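Local coordinates for protein cyanophage-like gp41-1 intein (Metagenome, PDB 6QAZ) that probably carries out protein splicing, excising itself and joining its two flanking segments, as a naturally split intein of the cyanophage-like gp41-1 type, at residues Val11-Gln15 with Asp27-Ser31; Asn22-Gly26 with Val38-Phe42; Tyr50-Asp56 with Lys95-Glu101. All coordinates share one frame; numbering follows the deposited sequence.

Interaction 1 (Val11-Gln15 with Asp27-Ser31)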
loop_
_atom_site.group_PDB
_atom_site.type_symbol
_atom_site.label_atom_id
_atom_site.label_comp_id
_atom_site.label_asym_id
_atom_site.label_seq_id
_atom_site.Cartn_x
_atom_site.Cartn_y
_atom_site.Cartn_z
ATOM N N VAL A 11 -0.888 2.277 8.702
ATOM C CA VAL A 11 -0.515 0.854 8.841
ATOM C C VAL A 11 -0.734 0.478 10.302
ATOM O O VAL A 11 -0.721 1.326 11.195
ATOM C CB VAL A 11 0.931 0.616 8.389
ATOM C CG1 VAL A 11 1.083 0.962 6.925
ATOM C CG2 VAL A 11 1.937 1.366 9.237
ATOM N N GLN A 12 -0.945 -0.803 10.543
ATOM C CA GLN A 12 -1.271 -1.318 11.872
ATOM C C GLN A 12 -0.013 -1.900 12.524
ATOM O O GLN A 12 0.541 -2.870 11.995
ATOM C CB GLN A 12 -2.361 -2.357 11.683
ATOM C CG GLN A 12 -3.031 -2.712 12.980
ATOM C CD GLN A 12 -4.270 -3.538 12.780
ATOM O OE1 GLN A 12 -4.887 -3.598 11.718
ATOM N NE2 GLN A 12 -4.649 -4.187 13.844
ATOM N N THR A 13 0.402 -1.332 13.639
ATOM C CA THR A 13 1.503 -1.881 14.442
ATOM C C THR A 13 0.894 -2.531 15.659
ATOM O O THR A 13 -0.257 -2.253 16.026
ATOM C CB THR A 13 2.532 -0.822 14.816
ATOM O OG1 THR A 13 2.034 -0.034 15.900
ATOM C CG2 THR A 13 2.952 0.024 13.645
ATOM N N PRO A 14 1.685 -3.273 16.446
ATOM C CA PRO A 14 1.168 -3.769 17.721
ATOM C C PRO A 14 0.796 -2.650 18.699
ATOM O O PRO A 14 0.126 -2.932 19.671
ATOM C CB PRO A 14 2.289 -4.686 18.228
ATOM C CG PRO A 14 3.014 -5.116 16.952
ATOM C CD PRO A 14 3.016 -3.854 16.121
ATOM N N GLN A 15 1.365 -1.464 18.524
ATOM C CA GLN A 15 1.095 -0.293 19.388
ATOM C C GLN A 15 -0.044 0.572 18.814
ATOM O O GLN A 15 -0.350 1.597 19.455
ATOM C CB GLN A 15 2.385 0.510 19.530
ATOM C CG GLN A 15 3.526 -0.267 20.192
ATOM C CD GLN A 15 4.276 -1.227 19.286
ATOM O OE1 GLN A 15 4.399 -1.046 18.066
ATOM N NE2 GLN A 15 4.802 -2.278 19.909
ATOM N N ASP A 27 10.005 -1.377 13.431
ATOM C CA ASP A 27 8.547 -1.463 13.637
ATOM C C ASP A 27 8.031 -2.772 13.044
ATOM O O ASP A 27 8.659 -3.388 12.186
ATOM C CB ASP A 27 7.791 -0.315 12.970
ATOM C CG ASP A 27 7.517 0.937 13.796
ATOM O OD1 ASP A 27 6.965 0.825 14.899
ATOM O OD2 ASP A 27 7.893 2.043 13.319
ATOM N N LEU A 28 6.870 -3.175 13.513
ATOM C CA LEU A 28 6.137 -4.345 13.016
ATOM C C LEU A 28 4.819 -3.870 12.405
ATOM O O LEU A 28 4.124 -3.079 13.061
ATOM C CB LEU A 28 5.890 -5.298 14.182
ATOM C CG LEU A 28 7.116 -6.088 14.652
ATOM C CD1 LEU A 28 6.879 -6.669 16.016
ATOM C CD2 LEU A 28 7.493 -7.182 13.658
ATOM N N VAL A 29 4.504 -4.337 11.199
ATOM C CA VAL A 29 3.271 -3.922 10.501
ATOM C C VAL A 29 2.459 -5.136 10.128
ATOM O O VAL A 29 2.998 -6.151 9.648
ATOM C CB VAL A 29 3.568 -3.025 9.299
ATOM C CG1 VAL A 29 4.115 -1.683 9.759
ATOM C CG2 VAL A 29 4.464 -3.669 8.265
ATOM N N LEU A 30 1.149 -5.035 10.304
ATOM C CA LEU A 30 0.265 -6.192 10.123
ATOM C C LEU A 30 0.052 -6.476 8.644
ATOM O O LEU A 30 -0.255 -5.567 7.865
ATOM C CB LEU A 30 -1.080 -5.919 10.790
ATOM C CG LEU A 30 -2.055 -7.087 10.750
ATOM C CD1 LEU A 30 -1.558 -8.277 11.555
ATOM C CD2 LEU A 30 -3.418 -6.647 11.243
ATOM N N SER A 31 0.178 -7.747 8.300
ATOM C CA SER A 31 -0.130 -8.308 6.987
ATOM C C SER A 31 -1.231 -9.350 7.121
ATOM O O SER A 31 -1.761 -9.576 8.215
ATOM C CB SER A 31 1.122 -8.923 6.400
ATOM O OG SER A 31 1.340 -10.209 6.912
HETATM O O HOH W 1 -0.439 -2.763 8.509
HETATM O O HOH W 2 6.024 -1.495 15.884
#

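Interaction 2 (Asn22-Gly26 with Val38-Phe42)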
loop_
_atom_site.group_PDB
_atom_site.type_symbol
_atom_site.label_atom_id
_atom_site.label_comp_id
_atom_site.label_asym_id
_atom_site.label_seq_id
_atom_site.Cartn_x
_atom_site.Cartn_y
_atom_site.Cartn_z
ATOM N N ASN A 22 5.704 7.977 9.806
ATOM C CA ASN A 22 6.258 7.867 11.158
ATOM C C ASN A 22 6.883 6.481 11.391
ATOM O O ASN A 22 7.412 6.272 12.473
ATOM C CB ASN A 22 5.182 8.181 12.184
ATOM C CG ASN A 22 4.700 9.608 12.125
ATOM O OD1 ASN A 22 5.473 10.511 11.793
ATOM N ND2 ASN A 22 3.430 9.853 12.417
ATOM N N ILE A 23 6.803 5.576 10.444
ATOM C CA ILE A 23 7.351 4.212 10.608
ATOM C C ILE A 23 8.878 4.288 10.600
ATOM O O ILE A 23 9.486 5.064 9.850
ATOM C CB ILE A 23 6.794 3.308 9.508
ATOM C CG1 ILE A 23 5.347 2.938 9.796
ATOM C CG2 ILE A 23 7.679 2.082 9.255
ATOM C CD1 ILE A 23 5.163 1.948 10.910
ATOM N N GLN A 24 9.471 3.445 11.426
ATOM C CA GLN A 24 10.938 3.342 11.524
ATOM C C GLN A 24 11.353 1.891 11.381
ATOM O O GLN A 24 10.559 0.960 11.622
ATOM C CB GLN A 24 11.424 4.030 12.783
ATOM C CG GLN A 24 10.939 3.365 14.024
ATOM C CD GLN A 24 11.258 4.297 15.166
ATOM O OE1 GLN A 24 10.380 4.904 15.768
ATOM N NE2 GLN A 24 12.538 4.455 15.417
ATOM N N VAL A 25 12.593 1.690 11.009
ATOM C CA VAL A 25 13.162 0.339 10.984
ATOM C C VAL A 25 12.973 -0.285 12.352
ATOM O O VAL A 25 13.195 0.353 13.388
ATOM C CB VAL A 25 14.637 0.372 10.583
ATOM C CG1 VAL A 25 15.307 -0.987 10.794
ATOM C CG2 VAL A 25 14.835 0.887 9.163
ATOM N N GLY A 26 12.559 -1.548 12.338
ATOM C CA GLY A 26 12.264 -2.306 13.557
ATOM C C GLY A 26 10.810 -2.299 13.953
ATOM O O GLY A 26 10.426 -3.154 14.758
ATOM N N VAL A 38 9.737 -4.071 9.703
ATOM C CA VAL A 38 10.221 -3.043 8.780
ATOM C C VAL A 38 11.762 -3.111 8.756
ATOM O O VAL A 38 12.416 -2.852 9.776
ATOM C CB VAL A 38 9.735 -1.664 9.186
ATOM C CG1 VAL A 38 10.277 -0.603 8.238
ATOM C CG2 VAL A 38 8.207 -1.622 9.218
ATOM N N LEU A 39 12.298 -3.509 7.620
ATOM C CA LEU A 39 13.728 -3.713 7.420
ATOM C C LEU A 39 14.405 -2.470 6.869
ATOM O O LEU A 39 15.598 -2.268 7.098
ATOM C CB LEU A 39 13.956 -4.879 6.460
ATOM C CG LEU A 39 13.382 -6.214 6.896
ATOM C CD1 LEU A 39 13.647 -7.276 5.880
ATOM C CD2 LEU A 39 13.924 -6.607 8.242
ATOM N N ASN A 40 13.672 -1.655 6.108
ATOM C CA ASN A 40 14.236 -0.437 5.488
ATOM C C ASN A 40 13.152 0.603 5.418
ATOM O O ASN A 40 11.992 0.290 5.139
ATOM C CB ASN A 40 14.728 -0.659 4.061
ATOM C CG ASN A 40 15.725 -1.766 3.915
ATOM O OD1 ASN A 40 15.343 -2.946 3.903
ATOM N ND2 ASN A 40 16.978 -1.378 3.825
ATOM N N VAL A 41 13.566 1.839 5.612
ATOM C CA VAL A 41 12.760 3.020 5.252
ATOM C C VAL A 41 13.602 3.763 4.226
ATOM O O VAL A 41 14.641 4.344 4.568
ATOM C CB VAL A 41 12.356 3.869 6.445
ATOM C CG1 VAL A 41 11.550 5.058 5.986
ATOM C CG2 VAL A 41 11.615 3.052 7.477
ATOM N N PHE A 42 13.205 3.656 2.968
ATOM C CA PHE A 42 13.977 4.255 1.876
ATOM C C PHE A 42 13.742 5.749 1.906
ATOM O O PHE A 42 12.825 6.240 2.552
ATOM C CB PHE A 42 13.580 3.622 0.545
ATOM C CG PHE A 42 13.796 2.127 0.509
ATOM C CD1 PHE A 42 15.075 1.581 0.513
ATOM C CD2 PHE A 42 12.715 1.260 0.452
ATOM C CE1 PHE A 42 15.247 0.203 0.480
ATOM C CE2 PHE A 42 12.914 -0.106 0.407
ATOM C CZ PHE A 42 14.168 -0.624 0.433
#

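Interaction 3 (Tyr50-Asp56 with Lys95-Glu101)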
loop_
_atom_site.group_PDB
_atom_site.type_symbol
_atom_site.label_atom_id
_atom_site.label_comp_id
_atom_site.label_asym_id
_atom_site.label_seq_id
_atom_site.Cartn_x
_atom_site.Cartn_y
_atom_site.Cartn_z
ATOM N N TYR A 50 -1.467 8.679 -7.430
ATOM C CA TYR A 50 -2.726 8.135 -7.926
ATOM C C TYR A 50 -3.540 7.682 -6.735
ATOM O O TYR A 50 -3.010 7.117 -5.787
ATOM C CB TYR A 50 -2.498 6.904 -8.808
ATOM C CG TYR A 50 -1.698 7.196 -10.032
ATOM C CD1 TYR A 50 -0.319 7.315 -9.968
ATOM C CD2 TYR A 50 -2.303 7.367 -11.265
ATOM C CE1 TYR A 50 0.447 7.645 -11.057
ATOM C CE2 TYR A 50 -1.537 7.651 -12.396
ATOM C CZ TYR A 50 -0.168 7.835 -12.271
ATOM O OH TYR A 50 0.635 8.141 -13.343
ATOM N N LYS A 51 -4.846 7.902 -6.800
ATOM C CA LYS A 51 -5.771 7.420 -5.772
ATOM C C LYS A 51 -6.550 6.232 -6.309
ATOM O O LYS A 51 -7.233 6.362 -7.345
ATOM C CB LYS A 51 -6.738 8.522 -5.330
ATOM C CG LYS A 51 -7.658 8.104 -4.198
ATOM C CD LYS A 51 -8.512 9.221 -3.698
ATOM C CE LYS A 51 -9.323 9.885 -4.770
ATOM N NZ LYS A 51 -10.359 10.766 -4.180
ATOM N N ILE A 52 -6.523 5.145 -5.583
ATOM C CA ILE A 52 -7.353 3.967 -5.854
ATOM C C ILE A 52 -8.490 3.959 -4.857
ATOM O O ILE A 52 -8.235 4.032 -3.650
ATOM C CB ILE A 52 -6.500 2.690 -5.736
ATOM C CG1 ILE A 52 -5.327 2.727 -6.697
ATOM C CG2 ILE A 52 -7.371 1.471 -5.923
ATOM C CD1 ILE A 52 -4.349 1.608 -6.518
ATOM N N THR A 53 -9.720 3.864 -5.334
ATOM C CA THR A 53 -10.917 3.805 -4.484
ATOM C C THR A 53 -11.625 2.481 -4.716
ATOM O O THR A 53 -11.914 2.136 -5.889
ATOM C CB THR A 53 -11.886 4.957 -4.775
ATOM O OG1 THR A 53 -11.177 6.200 -4.630
ATOM C CG2 THR A 53 -13.089 4.937 -3.860
ATOM N N LEU A 54 -11.924 1.749 -3.652
ATOM C CA LEU A 54 -12.607 0.466 -3.740
ATOM C C LEU A 54 -14.102 0.633 -3.511
ATOM O O LEU A 54 -14.595 1.660 -3.035
ATOM C CB LEU A 54 -12.033 -0.510 -2.706
ATOM C CG LEU A 54 -10.516 -0.717 -2.772
ATOM C CD1 LEU A 54 -10.116 -1.772 -1.797
ATOM C CD2 LEU A 54 -10.045 -1.058 -4.179
ATOM N N GLU A 55 -14.836 -0.439 -3.801
ATOM C CA GLU A 55 -16.316 -0.405 -3.751
ATOM C C GLU A 55 -16.830 -0.253 -2.315
ATOM O O GLU A 55 -18.011 0.108 -2.165
ATOM C CB GLU A 55 -16.905 -1.617 -4.429
ATOM C CG GLU A 55 -16.548 -2.890 -3.764
ATOM C CD GLU A 55 -17.185 -4.127 -4.371
ATOM O OE1 GLU A 55 -18.363 -4.046 -4.835
ATOM O OE2 GLU A 55 -16.489 -5.151 -4.525
ATOM N N ASP A 56 -16.027 -0.526 -1.297
ATOM C CA ASP A 56 -16.387 -0.298 0.118
ATOM C C ASP A 56 -15.923 1.077 0.607
ATOM O O ASP A 56 -16.009 1.339 1.827
ATOM C CB ASP A 56 -15.883 -1.421 0.993
ATOM C CG ASP A 56 -14.379 -1.512 1.009
ATOM O OD1 ASP A 56 -13.700 -0.687 0.361
ATOM O OD2 ASP A 56 -13.881 -2.459 1.699
ATOM N N LYS A 95 -12.410 -6.905 -3.032
ATOM C CA LYS A 95 -13.231 -5.718 -3.287
ATOM C C LYS A 95 -12.828 -5.096 -4.604
ATOM O O LYS A 95 -11.630 -4.912 -4.889
ATOM C CB LYS A 95 -13.107 -4.700 -2.156
ATOM C CG LYS A 95 -13.700 -5.161 -0.838
ATOM C CD LYS A 95 -15.205 -5.300 -0.846
ATOM C CE LYS A 95 -15.728 -5.925 0.415
ATOM N NZ LYS A 95 -17.190 -6.063 0.350
ATOM N N LYS A 96 -13.819 -4.749 -5.398
ATOM C CA LYS A 96 -13.582 -4.128 -6.712
ATOM C C LYS A 96 -12.957 -2.747 -6.573
ATOM O O LYS A 96 -13.400 -1.941 -5.753
ATOM C CB LYS A 96 -14.918 -3.982 -7.441
ATOM C CG LYS A 96 -15.676 -5.192 -7.974
ATOM C CD LYS A 96 -15.200 -5.553 -9.323
ATOM C CE LYS A 96 -15.743 -6.894 -9.759
ATOM N NZ LYS A 96 -17.214 -6.863 -9.991
ATOM N N ILE A 97 -12.041 -2.460 -7.469
ATOM C CA ILE A 97 -11.575 -1.075 -7.710
ATOM C C ILE A 97 -12.653 -0.345 -8.492
ATOM O O ILE A 97 -12.999 -0.750 -9.597
ATOM C CB ILE A 97 -10.249 -1.068 -8.465
ATOM C CG1 ILE A 97 -9.130 -1.741 -7.660
ATOM C CG2 ILE A 97 -9.864 0.368 -8.806
ATOM C CD1 ILE A 97 -7.846 -1.914 -8.446
ATOM N N LEU A 98 -13.178 0.716 -7.913
ATOM C CA LEU A 98 -14.156 1.572 -8.610
ATOM C C LEU A 98 -13.461 2.610 -9.486
ATOM O O LEU A 98 -14.003 2.925 -10.564
ATOM C CB LEU A 98 -15.030 2.306 -7.620
ATOM C CG LEU A 98 -16.034 1.501 -6.838
ATOM C CD1 LEU A 98 -16.916 2.454 -6.061
ATOM C CD2 LEU A 98 -16.883 0.596 -7.688
ATOM N N LYS A 99 -12.363 3.188 -9.007
ATOM C CA LYS A 99 -11.729 4.332 -9.660
ATOM C C LYS A 99 -10.253 4.260 -9.418
ATOM O O LYS A 99 -9.848 3.965 -8.300
ATOM C CB LYS A 99 -12.222 5.690 -9.112
ATOM C CG LYS A 99 -13.690 5.954 -9.112
ATOM C CD LYS A 99 -13.976 7.218 -8.386
ATOM C CE LYS A 99 -15.390 7.200 -7.832
ATOM N NZ LYS A 99 -15.878 8.521 -7.403
ATOM N N ILE A 100 -9.498 4.687 -10.404
ATOM C CA ILE A 100 -8.092 5.077 -10.219
ATOM C C ILE A 100 -7.963 6.481 -10.796
ATOM O O ILE A 100 -8.326 6.708 -11.966
ATOM C CB ILE A 100 -7.132 4.095 -10.869
ATOM C CG1 ILE A 100 -7.381 2.681 -10.331
ATOM C CG2 ILE A 100 -5.705 4.568 -10.619
ATOM C CD1 ILE A 100 -6.390 1.650 -10.726
ATOM N N GLU A 101 -7.586 7.422 -9.957
ATOM C CA GLU A 101 -7.585 8.876 -10.273
ATOM C C GLU A 101 -6.140 9.375 -10.176
ATOM O O GLU A 101 -5.598 9.360 -9.075
ATOM C CB GLU A 101 -8.526 9.665 -9.329
ATOM C CG GLU A 101 -8.619 11.172 -9.662
ATOM C CD GLU A 101 -9.516 12.040 -8.783
ATOM O OE1 GLU A 101 -10.733 11.693 -8.625
ATOM O OE2 GLU A 101 -9.024 13.102 -8.271
HETATM O O HOH W 3 -11.635 12.020 -5.998
#

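Interaction 1 (Val11-Gln15 with Asp27-Ser31)
With CG anti to the backbone N in both residues (chi1 -165° in Gln12, -176° in Leu30), the side chains of Gln12 and Leu30 run side by side in the same direction, and the amide comes to lie against one methyl: Gln12 OE1 is 3.4 Å from Leu30 CD2. The contact joins two strands of the Hedgehog/intein (HINT) fold, 11-13 and 28-31, whose directions differ by 116°. A single direct backbone hydrogen bond links them, Leu30 N to Gln12 O at 2.8 Å, while a water bridges the other two backbone atoms of the same pair, accepting from Gln12 N and donating to Leu30 O. The long glutamine suits a partly exposed place, since its CB and its amide lie along leucine while OE1 accepts from Lys90 NZ. On the buried side small branched residues fit: Val11 CG2 meets Val29 CG1 at 3.8 Å, beside Phe119. At the turn, Pro14 lies at about a right angle to Leu28, CD against CB. A second water donates to Gln15 OE1 and Asp27 OD1 and accepts from Leu28 N; Asp27 also bonds Gln24 and pairs with Lys18. Leu28 O lacks a hydrogen-bond partner but receives a CA-H contact from Thr13 CA at 3.2 Å.

Interaction 2 (Asn22-Gly26 with Val38-Phe42)
Ile23 and Val38 meet methyl to methyl, Ile23 CG2 lying 3.7 Å from Val38 CG2 and 3.9 Å from Val38 CG1, so the isoleucine branch covers both prongs of the valine. The contact lays the loop between strands 16-19 and 28-31 against strand 34-41 of the intein's curved antiparallel beta fold. Val25 CG2 approaches Val41 CG2 at 4.2 Å. In Val25 the first branch, CG1, is anti to the backbone N (chi1 170°), which carries CG2 over the strand backbone near Leu39 O and Val41 N. Beta-branched residues suit both sides, being compact and favouring extended chain. One direct hydrogen bond joins the backbones: Gly26 N reaches Val38 O at 2.9 Å with an almost straight N-H...O angle of 174°, the donor lying in the carbonyl plane. Gly26 has a positive phi of 95°, a backbone shape that suits glycine because it has no side chain.

Farther out, strand 34-41 has a classic beta bulge in which Leu39 and Asn40 together face Glu112 of strand 93-113; their CB atoms point away from the loop, and those of Val38 and Val41 point toward it. Ile23 is backed by Val11, Thr13 and Val29, and Gln24 N is held by Asp27 OD2.

Interaction 3 (Tyr50-Asp56 with Lys95-Glu101)
Backbone hydrogen bonds carry most of this contact. Lys51 and Glu101 form a hydrogen-bonded pair, with Lys51 N to Glu101 O and Glu101 N to Lys51 O both at 2.8 Å. Thr53 N follows with a bond to Lys99 O. Thr53 O then receives two amides, a firm one from Leu98 N at 2.8 Å and a weak one from Lys99 N at 3.3 Å. Because Leu98 and Lys99 both face Thr53, this is a classic beta bulge, and past it the register has shifted by one residue, setting Leu54 against Ile97. Just past the strand, Glu55 N bonds to Lys96 O.

Among the apolar contacts, Ile52 and Ile100 share one face of the sheet, their side chains running alongside each other. Past this pair, Ile52 CG2 touches Ile97 CG2 at 4.0 Å, and Leu54 CD2 packs on Ile97 CG1 at 3.7 Å. Ile52 and Ile97 are buried; Ile52 also touches Ile60 of the adjoining strand 59-63, and Ile97 touches Leu81 of a loop. The two strands, 45-54 and the long 93-113, are antiparallel neighbours in the curled beta sheet of the intein fold. Leu98, within the bulge, lays CG against Glu55 CA at the exposed side.

Polar side chains work at the ends. Glu55 CG sits between the backbone N and the carbonyl carbon (chi1 63°), from where the extended chain delivers OE2 to Lys96 N at 2.8 Å, essentially straight at 178° although the amide comes from above the carboxylate plane. Asp56 pairs with Lys58, while Lys95 lays its CG near Asp56 OD2. At the other end, one water bridges Lys51 NZ to Glu101 OE1, and NZ also bonds a citrate, probably from the crystallisation liquor.

How the interactions relate
Interactions 1 and 2 adjoin on one side of the chain's centre, while interaction 3 lies on the opposite side, its centre about 24 and 27 Å from theirs. The first two share a small apolar cluster: Ile23 CD1 of interaction 2 reaches Val11 CG2 of interaction 1 at 3.7 Å, and Asp27 O and Val38 N, 2.8 Å apart, probably form a hydrogen bond just before strand 28-31. All three reach the same sheet and are partly buried, but interaction 3 is a bulged antiparallel ladder with seven direct hydrogen bonds, one weak and one to a carboxylate, whereas interactions 1 and 2 have one each. Two waters fill out interaction 1, methyl packing dominates interaction 2, and charged side chains border interaction 3.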